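Local coordinates for flavin-dependent thymidylate synthase (Thermus thermophilus, PDB 6J61), which probably catalyses the FAD-dependent reductive methylation of dUMP to dTMP, taking the methyl group from methylenetetrahydrofolate and using NADPH as reductant, at residues A[172-175]-A[176-180]; A[200-203]-A[204-207]. All coordinates share one frame; numbering follows the deposited sequence.

Interaction 1: residues A[172-175]-A[176-180]; sequences QDLH and NLFHF. With FAD (flavin-adenine dinucleotide), chain E.
Asp173 caps the helix that starts at Leu174, and Asn176 in its first turn is what it grips. The carboxylate takes two N-H groups from that one residue. Backbone N of Asn176 reaches OD1 at 2.8 Å, coming from above the carboxylate plane, whereas side-chain ND2 gives a bond to the syn lone pair of OD2, also 2.8 Å. OD2 lies almost in the plane of the Asn176 amide, although the carboxylate plane is turned 67° from it. What brings the carboxylate back over the helix start is the Asp173 side-chain torsion, with CG between N and the carbonyl carbon (chi1 64°).

The same amide also serves FAD. Asn176 ND2 donates to adenine N3A, at 3.0 Å, and OD1 accepts from ribose O2B in a bond modelled so short that its length is doubtful. His175 NE2 and O3B share a hydrogen bond of 2.8 Å, with O3B at the edge of the imidazole, in its plane. Adenine and both ribose hydroxyls are thus read by two consecutive residues, with Asp173 as the second shell that fixes the rotation of the amide.

The apolar contact spans one helical turn, Leu174 to Phe178. Leu174 CD1 sits over one face of the Phe178 ring, 3.5 Å from its centroid, a CH-pi contact. Gln172, extended, crosses the Asn176 side chain at about a right angle; its NE2 lies 3.5 Å from Asn176 CB and hydrogen-bonds to Thr85, while OE1 is held by Trp170. A water joins NE2, weakly, to Asn176 O.

Here strand 165-173 hands over to helix 174-184. Leu174 and Leu177 pack on helix 191-207, Phe178 faces helix 209-220, where it stacks with Phe215, and Phe180 stacks on Trp80.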
ATOM      1  N   GLN A 172      12.901  -1.242   2.518  1.00 32.91           N
ATOM      2  CA  GLN A 172      11.754  -1.548   3.360  1.00 33.02           C
ATOM      3  C   GLN A 172      11.893  -1.059   4.795  1.00 30.52           C
ATOM      4  O   GLN A 172      12.976  -1.083   5.361  1.00 30.76           O
ATOM      5  CB  GLN A 172      11.520  -3.063   3.340  1.00 33.81           C
ATOM      6  CG  GLN A 172      10.223  -3.528   3.956  1.00 37.44           C
ATOM      7  CD  GLN A 172       9.916  -4.951   3.571  1.00 41.55           C
ATOM      8  OE1 GLN A 172      10.807  -5.806   3.584  1.00 45.91           O
ATOM      9  NE2 GLN A 172       8.661  -5.222   3.218  1.00 38.89           N
ATOM     10  N   ASP A 173      10.780  -0.624   5.372  1.00 30.91           N
ATOM     11  CA  ASP A 173      10.753  -0.132   6.740  1.00 32.86           C
ATOM     12  C   ASP A 173      10.834  -1.280   7.740  1.00 31.94           C
ATOM     13  O   ASP A 173      10.434  -2.402   7.444  1.00 32.25           O
ATOM     14  CB  ASP A 173       9.488   0.707   6.970  1.00 37.26           C
ATOM     15  CG  ASP A 173       8.207  -0.102   6.846  1.00 42.99           C
ATOM     16  OD1 ASP A 173       7.886  -0.866   7.785  1.00 45.39           O
ATOM     17  OD2 ASP A 173       7.518   0.032   5.807  1.00 47.20           O
ATOM     18  N   LEU A 174      11.362  -0.989   8.925  1.00 32.54           N
ATOM     19  CA  LEU A 174      11.546  -1.999   9.967  1.00 33.01           C
ATOM     20  C   LEU A 174      10.298  -2.840  10.303  1.00 33.06           C
ATOM     21  O   LEU A 174      10.385  -4.062  10.476  1.00 31.67           O
ATOM     22  CB  LEU A 174      12.104  -1.338  11.234  1.00 28.86           C
ATOM     23  CG  LEU A 174      12.469  -2.294  12.378  1.00 26.27           C
ATOM     24  CD1 LEU A 174      13.314  -3.459  11.861  1.00 23.48           C
ATOM     25  CD2 LEU A 174      13.211  -1.515  13.457  1.00 24.48           C
ATOM     26  N   HIS A 175       9.151  -2.179  10.390  1.00 31.78           N
ATOM     27  CA  HIS A 175       7.897  -2.853  10.683  1.00 32.38           C
ATOM     28  C   HIS A 175       7.598  -3.947   9.652  1.00 32.98           C
ATOM     29  O   HIS A 175       7.304  -5.090  10.002  1.00 31.32           O
ATOM     30  CB  HIS A 175       6.772  -1.827  10.703  1.00 33.44           C
ATOM     31  CG  HIS A 175       5.403  -2.427  10.678  1.00 36.96           C
ATOM     32  ND1 HIS A 175       5.057  -3.524  11.441  1.00 37.32           N
ATOM     33  CD2 HIS A 175       4.283  -2.060  10.012  1.00 35.90           C
ATOM     34  CE1 HIS A 175       3.781  -3.805  11.244  1.00 36.79           C
ATOM     35  NE2 HIS A 175       3.290  -2.932  10.382  1.00 36.21           N
ATOM     36  N   ASN A 176       7.689  -3.593   8.377  1.00 32.87           N
ATOM     37  CA  ASN A 176       7.431  -4.545   7.306  1.00 32.62           C
ATOM     38  C   ASN A 176       8.584  -5.512   7.079  1.00 33.76           C
ATOM     39  O   ASN A 176       8.403  -6.593   6.514  1.00 34.27           O
ATOM     40  CB  ASN A 176       7.088  -3.793   6.019  1.00 31.09           C
ATOM     41  CG  ASN A 176       5.687  -3.221   6.058  1.00 31.05           C
ATOM     42  OD1 ASN A 176       4.718  -3.964   6.062  1.00 31.23           O
ATOM     43  ND2 ASN A 176       5.575  -1.898   6.116  1.00 30.51           N
ATOM     44  N   LEU A 177       9.774  -5.132   7.520  1.00 33.32           N
ATOM     45  CA  LEU A 177      10.911  -6.011   7.363  1.00 31.62           C
ATOM     46  C   LEU A 177      10.759  -7.111   8.409  1.00 30.13           C
ATOM     47  O   LEU A 177      11.083  -8.258   8.151  1.00 30.62           O
ATOM     48  CB  LEU A 177      12.217  -5.226   7.550  1.00 32.99           C
ATOM     49  CG  LEU A 177      13.552  -5.959   7.374  1.00 33.05           C
ATOM     50  CD1 LEU A 177      13.580  -6.705   6.049  1.00 34.10           C
ATOM     51  CD2 LEU A 177      14.687  -4.955   7.455  1.00 34.87           C
ATOM     52  N   PHE A 178      10.253  -6.764   9.589  1.00 30.42           N
ATOM     53  CA  PHE A 178      10.042  -7.767  10.638  1.00 31.04           C
ATOM     54  C   PHE A 178       9.000  -8.773  10.157  1.00 32.25           C
ATOM     55  O   PHE A 178       9.108  -9.980  10.404  1.00 31.46           O
ATOM     56  CB  PHE A 178       9.544  -7.122  11.937  1.00 29.21           C
ATOM     57  CG  PHE A 178      10.640  -6.552  12.801  1.00 26.58           C
ATOM     58  CD1 PHE A 178      11.845  -7.212  12.944  1.00 23.41           C
ATOM     59  CD2 PHE A 178      10.440  -5.368  13.508  1.00 26.61           C
ATOM     60  CE1 PHE A 178      12.843  -6.706  13.779  1.00 25.85           C
ATOM     61  CE2 PHE A 178      11.427  -4.858  14.344  1.00 25.88           C
ATOM     62  CZ  PHE A 178      12.632  -5.530  14.481  1.00 22.85           C
ATOM     63  N   HIS A 179       7.980  -8.255   9.480  1.00 33.19           N
ATOM     64  CA  HIS A 179       6.921  -9.078   8.924  1.00 34.62           C
ATOM     65  C   HIS A 179       7.575 -10.086   7.968  1.00 34.05           C
ATOM     66  O   HIS A 179       7.332 -11.291   8.042  1.00 33.01           O
ATOM     67  CB  HIS A 179       5.938  -8.191   8.161  1.00 36.90           C
ATOM     68  CG  HIS A 179       4.778  -8.930   7.573  1.00 42.71           C
ATOM     69  ND1 HIS A 179       3.756  -9.445   8.342  1.00 44.91           N
ATOM     70  CD2 HIS A 179       4.466  -9.223   6.288  1.00 44.61           C
ATOM     71  CE1 HIS A 179       2.863 -10.020   7.555  1.00 44.45           C
ATOM     72  NE2 HIS A 179       3.269  -9.900   6.305  1.00 45.28           N
ATOM     73  N   PHE A 180       8.415  -9.568   7.080  1.00 33.94           N
ATOM     74  CA  PHE A 180       9.135 -10.372   6.092  1.00 33.21           C
ATOM     75  C   PHE A 180       9.937 -11.484   6.761  1.00 33.17           C
ATOM     76  O   PHE A 180       9.924 -12.643   6.327  1.00 34.29           O
ATOM     77  CB  PHE A 180      10.082  -9.465   5.289  1.00 33.47           C
ATOM     78  CG  PHE A 180      11.004 -10.210   4.367  1.00 33.36           C
ATOM     79  CD1 PHE A 180      10.531 -10.773   3.195  1.00 33.58           C
ATOM     80  CD2 PHE A 180      12.343 -10.356   4.681  1.00 32.78           C
ATOM     81  CE1 PHE A 180      11.375 -11.471   2.348  1.00 34.61           C
ATOM     82  CE2 PHE A 180      13.191 -11.053   3.841  1.00 34.64           C
ATOM     83  CZ  PHE A 180      12.704 -11.611   2.670  1.00 33.96           C
TER
HETATM   84  PA  FAD E 301      -3.061  -0.568   7.869  1.00 56.57           P
HETATM   85  O1A FAD E 301      -2.914   0.908   7.818  1.00 55.94           O
HETATM   86  O2A FAD E 301      -4.440  -0.991   7.132  1.00 56.07           O
HETATM   87  O5B FAD E 301      -1.816  -1.223   7.109  1.00 58.54           O
HETATM   88  C5B FAD E 301      -1.835  -2.634   7.313  1.00 60.87           C
HETATM   89  C4B FAD E 301      -0.451  -3.179   6.962  1.00 62.55           C
HETATM   90  O4B FAD E 301      -0.147  -2.887   5.573  1.00 63.44           O
HETATM   91  C3B FAD E 301       0.624  -2.512   7.801  1.00 62.09           C
HETATM   92  O3B FAD E 301       0.874  -3.203   9.023  1.00 59.99           O
HETATM   93  C2B FAD E 301       1.823  -2.491   6.866  1.00 63.90           C
HETATM   94  O2B FAD E 301       2.536  -3.727   6.966  1.00 64.86           O
HETATM   95  C1B FAD E 301       1.178  -2.280   5.469  1.00 65.88           C
HETATM   96  N9A FAD E 301       1.067  -0.843   5.075  1.00 68.81           N
HETATM   97  C8A FAD E 301      -0.092  -0.148   4.818  1.00 69.13           C
HETATM   98  N7A FAD E 301       0.168   1.082   4.494  1.00 70.11           N
HETATM   99  C5A FAD E 301       1.502   1.276   4.513  1.00 72.42           C
HETATM  100  C6A FAD E 301       2.357   2.382   4.251  1.00 74.06           C
HETATM  101  N6A FAD E 301       1.819   3.604   3.882  1.00 74.31           N
HETATM  102  N1A FAD E 301       3.705   2.215   4.372  1.00 75.13           N
HETATM  103  C2A FAD E 301       4.239   1.035   4.730  1.00 74.41           C
HETATM  104  N3A FAD E 301       3.466  -0.031   4.984  1.00 73.38           N
HETATM  105  C4A FAD E 301       2.110   0.043   4.889  1.00 71.83           C
HETATM  106  N1  FAD E 301      -1.164   5.885  15.927  1.00 65.27           N
HETATM  107  C2  FAD E 301      -0.729   7.138  16.116  1.00 65.80           C
HETATM  108  O2  FAD E 301      -0.645   7.878  15.141  1.00 63.34           O
HETATM  109  N3  FAD E 301      -0.379   7.624  17.337  1.00 66.61           N
HETATM  110  C4  FAD E 301      -0.442   6.852  18.479  1.00 65.40           C
HETATM  111  O4  FAD E 301      -0.123   7.305  19.565  1.00 64.95           O
HETATM  112  C4X FAD E 301      -0.914   5.443  18.329  1.00 65.32           C
HETATM  113  N5  FAD E 301      -1.014   4.595  19.350  1.00 65.27           N
HETATM  114  C5X FAD E 301      -1.447   3.315  19.186  1.00 65.77           C
HETATM  115  C6  FAD E 301      -1.534   2.437  20.321  1.00 67.40           C
HETATM  116  C7  FAD E 301      -1.977   1.126  20.169  1.00 66.49           C
HETATM  117  C7M FAD E 301      -2.051   0.242  21.397  1.00 65.37           C
HETATM  118  C8  FAD E 301      -2.354   0.629  18.875  1.00 65.80           C
HETATM  119  C8M FAD E 301      -2.838  -0.796  18.696  1.00 65.51           C
HETATM  120  C9  FAD E 301      -2.281   1.466  17.745  1.00 65.16           C
HETATM  121  C9A FAD E 301      -1.827   2.822  17.871  1.00 65.17           C
HETATM  122  N10 FAD E 301      -1.735   3.703  16.744  1.00 65.50           N
HETATM  123  C10 FAD E 301      -1.282   5.006  16.941  1.00 65.28           C
HETATM  124  C1' FAD E 301      -2.111   3.286  15.382  1.00 62.99           C
HETATM  125  C2' FAD E 301      -1.001   2.511  14.654  1.00 62.11           C
HETATM  126  O2' FAD E 301       0.248   3.198  14.766  1.00 61.16           O
HETATM  127  C3' FAD E 301      -1.397   2.323  13.164  1.00 61.34           C
HETATM  128  O3' FAD E 301      -1.433   3.587  12.483  1.00 61.00           O
HETATM  129  C4' FAD E 301      -2.783   1.636  13.030  1.00 60.03           C
HETATM  130  O4' FAD E 301      -2.965   0.653  14.067  1.00 59.63           O
HETATM  131  C5' FAD E 301      -2.886   0.950  11.677  1.00 59.59           C
HETATM  132  O5' FAD E 301      -2.205  -0.302  11.764  1.00 57.78           O
HETATM  133  P   FAD E 301      -1.777  -0.763  10.298  1.00 55.43           P
HETATM  134  O1P FAD E 301      -0.944   0.297   9.666  1.00 58.55           O
HETATM  135  O2P FAD E 301      -0.933  -2.117  10.442  1.00 59.23           O
HETATM  136  O3P FAD E 301      -3.139  -1.084   9.429  1.00 57.58           O
HETATM  137  O   HOH W   1       6.467  -7.536   4.117  1.00 47.40           O

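Interaction 2: residues A[200-203]-A[204-207]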
ATOM      1  N   ILE A 200      19.650 -11.219   6.421  1.00 34.54           N
ATOM      2  CA  ILE A 200      19.046  -9.947   6.755  1.00 36.50           C
ATOM      3  C   ILE A 200      18.844  -9.805   8.255  1.00 37.46           C
ATOM      4  O   ILE A 200      19.151  -8.763   8.838  1.00 35.66           O
ATOM      5  CB  ILE A 200      17.702  -9.780   6.017  1.00 37.22           C
ATOM      6  CG1 ILE A 200      17.980  -9.655   4.521  1.00 38.19           C
ATOM      7  CG2 ILE A 200      16.941  -8.565   6.544  1.00 34.37           C
ATOM      8  CD1 ILE A 200      16.756  -9.435   3.693  1.00 42.95           C
ATOM      9  N   ALA A 201      18.330 -10.863   8.872  1.00 38.60           N
ATOM     10  CA  ALA A 201      18.079 -10.862  10.306  1.00 38.79           C
ATOM     11  C   ALA A 201      19.369 -10.486  11.035  1.00 38.94           C
ATOM     12  O   ALA A 201      19.371  -9.660  11.960  1.00 38.59           O
ATOM     13  CB  ALA A 201      17.602 -12.239  10.743  1.00 38.27           C
ATOM     14  N   GLU A 202      20.471 -11.085  10.605  1.00 37.80           N
ATOM     15  CA  GLU A 202      21.752 -10.796  11.223  1.00 41.29           C
ATOM     16  C   GLU A 202      22.073  -9.304  11.148  1.00 41.61           C
ATOM     17  O   GLU A 202      22.464  -8.692  12.143  1.00 43.51           O
ATOM     18  CB  GLU A 202      22.861 -11.594  10.542  1.00 42.69           C
ATOM     19  CG  GLU A 202      24.004 -11.920  11.465  1.00 48.78           C
ATOM     20  CD  GLU A 202      23.562 -12.771  12.646  1.00 52.22           C
ATOM     21  OE1 GLU A 202      23.096 -13.913  12.417  1.00 51.68           O
ATOM     22  OE2 GLU A 202      23.677 -12.292  13.799  1.00 54.31           O
ATOM     23  N   ILE A 203      21.895  -8.710   9.974  1.00 40.54           N
ATOM     24  CA  ILE A 203      22.192  -7.298   9.821  1.00 39.67           C
ATOM     25  C   ILE A 203      21.289  -6.440  10.686  1.00 40.95           C
ATOM     26  O   ILE A 203      21.740  -5.468  11.277  1.00 42.68           O
ATOM     27  CB  ILE A 203      22.061  -6.840   8.354  1.00 37.74           C
ATOM     28  CG1 ILE A 203      23.008  -7.641   7.474  1.00 35.12           C
ATOM     29  CG2 ILE A 203      22.411  -5.370   8.232  1.00 34.45           C
ATOM     30  CD1 ILE A 203      22.846  -7.341   6.009  1.00 38.55           C
ATOM     31  N   VAL A 204      20.014  -6.799  10.774  1.00 40.49           N
ATOM     32  CA  VAL A 204      19.083  -6.017  11.577  1.00 40.35           C
ATOM     33  C   VAL A 204      19.403  -6.144  13.070  1.00 39.87           C
ATOM     34  O   VAL A 204      19.353  -5.158  13.812  1.00 37.90           O
ATOM     35  CB  VAL A 204      17.609  -6.440  11.282  1.00 40.62           C
ATOM     36  CG1 VAL A 204      16.643  -5.749  12.229  1.00 40.81           C
ATOM     37  CG2 VAL A 204      17.253  -6.068   9.852  1.00 39.72           C
ATOM     38  N   LYS A 205      19.754  -7.351  13.501  1.00 40.33           N
ATOM     39  CA  LYS A 205      20.094  -7.588  14.901  1.00 41.83           C
ATOM     40  C   LYS A 205      21.226  -6.668  15.375  1.00 41.95           C
ATOM     41  O   LYS A 205      21.165  -6.121  16.474  1.00 42.11           O
ATOM     42  CB  LYS A 205      20.483  -9.046  15.106  1.00 42.05           C
ATOM     43  CG  LYS A 205      20.793  -9.403  16.540  1.00 45.79           C
ATOM     44  CD  LYS A 205      21.087 -10.899  16.668  1.00 50.33           C
ATOM     45  CE  LYS A 205      21.427 -11.298  18.105  1.00 51.78           C
ATOM     46  NZ  LYS A 205      21.588 -12.781  18.251  1.00 54.56           N
ATOM     47  N   GLU A 206      22.251  -6.487  14.549  1.00 41.69           N
ATOM     48  CA  GLU A 206      23.354  -5.603  14.919  1.00 42.83           C
ATOM     49  C   GLU A 206      22.982  -4.120  14.855  1.00 40.97           C
ATOM     50  O   GLU A 206      23.402  -3.344  15.704  1.00 39.84           O
ATOM     51  CB  GLU A 206      24.573  -5.850  14.022  1.00 46.39           C
ATOM     52  CG  GLU A 206      25.643  -6.774  14.632  1.00 53.18           C
ATOM     53  CD  GLU A 206      26.499  -6.091  15.710  1.00 55.35           C
ATOM     54  OE1 GLU A 206      27.241  -5.137  15.378  1.00 58.17           O
ATOM     55  OE2 GLU A 206      26.435  -6.509  16.887  1.00 55.86           O
ATOM     56  N   ARG A 207      22.177  -3.738  13.863  1.00 40.16           N
ATOM     57  CA  ARG A 207      21.785  -2.337  13.673  1.00 39.55           C
ATOM     58  C   ARG A 207      20.685  -1.786  14.591  1.00 38.87           C
ATOM     59  O   ARG A 207      20.753  -0.631  14.992  1.00 38.32           O
ATOM     60  CB  ARG A 207      21.389  -2.112  12.217  1.00 41.32           C
ATOM     61  CG  ARG A 207      22.230  -2.882  11.219  1.00 44.92           C
ATOM     62  CD  ARG A 207      23.687  -2.485  11.225  1.00 45.84           C
ATOM     63  NE  ARG A 207      23.854  -1.097  10.822  1.00 52.55           N
ATOM     64  CZ  ARG A 207      24.971  -0.606  10.294  1.00 56.46           C
ATOM     65  NH1 ARG A 207      26.024  -1.395  10.103  1.00 58.39           N
ATOM     66  NH2 ARG A 207      25.039   0.673   9.953  1.00 57.92           N
TER
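The carboxylate of Glu202 meets Lys205 through one oxygen, OE2, which lies 4.1 Å from the methylene CD. Both side chains run alongside each other in the same direction, yet NZ stays 4.9 Å from OE2, so the opposite charges are near without forming a salt bridge. The difference lies in the chains: Glu202 bends at chi2 (61°), while Lys205 is straight from CG to NZ and carries its ammonium past the carboxylate. The other flat group, the guanidinium of Arg207, is anchored elsewhere, its NE hydrogen-bonded to Gln20 OE1.

Ile200, Ile203 and Val204 make up the buried side. Ile200 CG2 comes within 4.2 Å of Val204 CG2, a loose touch one turn apart. At the margin, Ile203 lies side by side with the exposed Arg207, but Arg207 CG is modelled too close to Ile203 O, so the local placement is doubtful.

Backbone bonds of the i to i+4 kind hold the turn: Val204 N to Ile200 O at 2.9 Å, Lys205 N to Ala201 O at 2.8 Å, and a longer one from Glu206 N to Glu202 O at 3.3 Å.

This is the end of helix 191-207, and it is amphipathic. Ile200 and Ile203 press on Phe68 and Val15 of the sheet, and Val204 and Ala201 on Trp212 of helix 209-220. Glu202, Lys205 and Glu206 are exposed, as is Arg207, though its chain touches Phe66 and Leu17. The chemistry therefore implies a segment held by regular backbone bonding and apolar burial, with the nearby Glu202 and Lys205 charges probably adding at most a modest attraction.

Interactions 1 and 2 lie on two successive helices, 174-184 and 191-207, with centres about 12 Å apart, and they pack directly on each other. Leu177 touches both segments of interaction 2: its CD2 lies 3.7 Å from Val204 CG2, and its CD1 lies 3.9 Å from Ile200 CG2. Phe180 CE2 adds a touch on Ile200 CD1, also 3.9 Å. Asp173, His175 and Asn176 line one FAD pocket, and His179 hydrogen-bonds to another FAD, in keeping with sites formed by three monomers. Residues 200-207 make no such contact: the Ile200 side chain is about 12 Å from a bound FAD, but touches Trp80, a predicted dUMP-site residue.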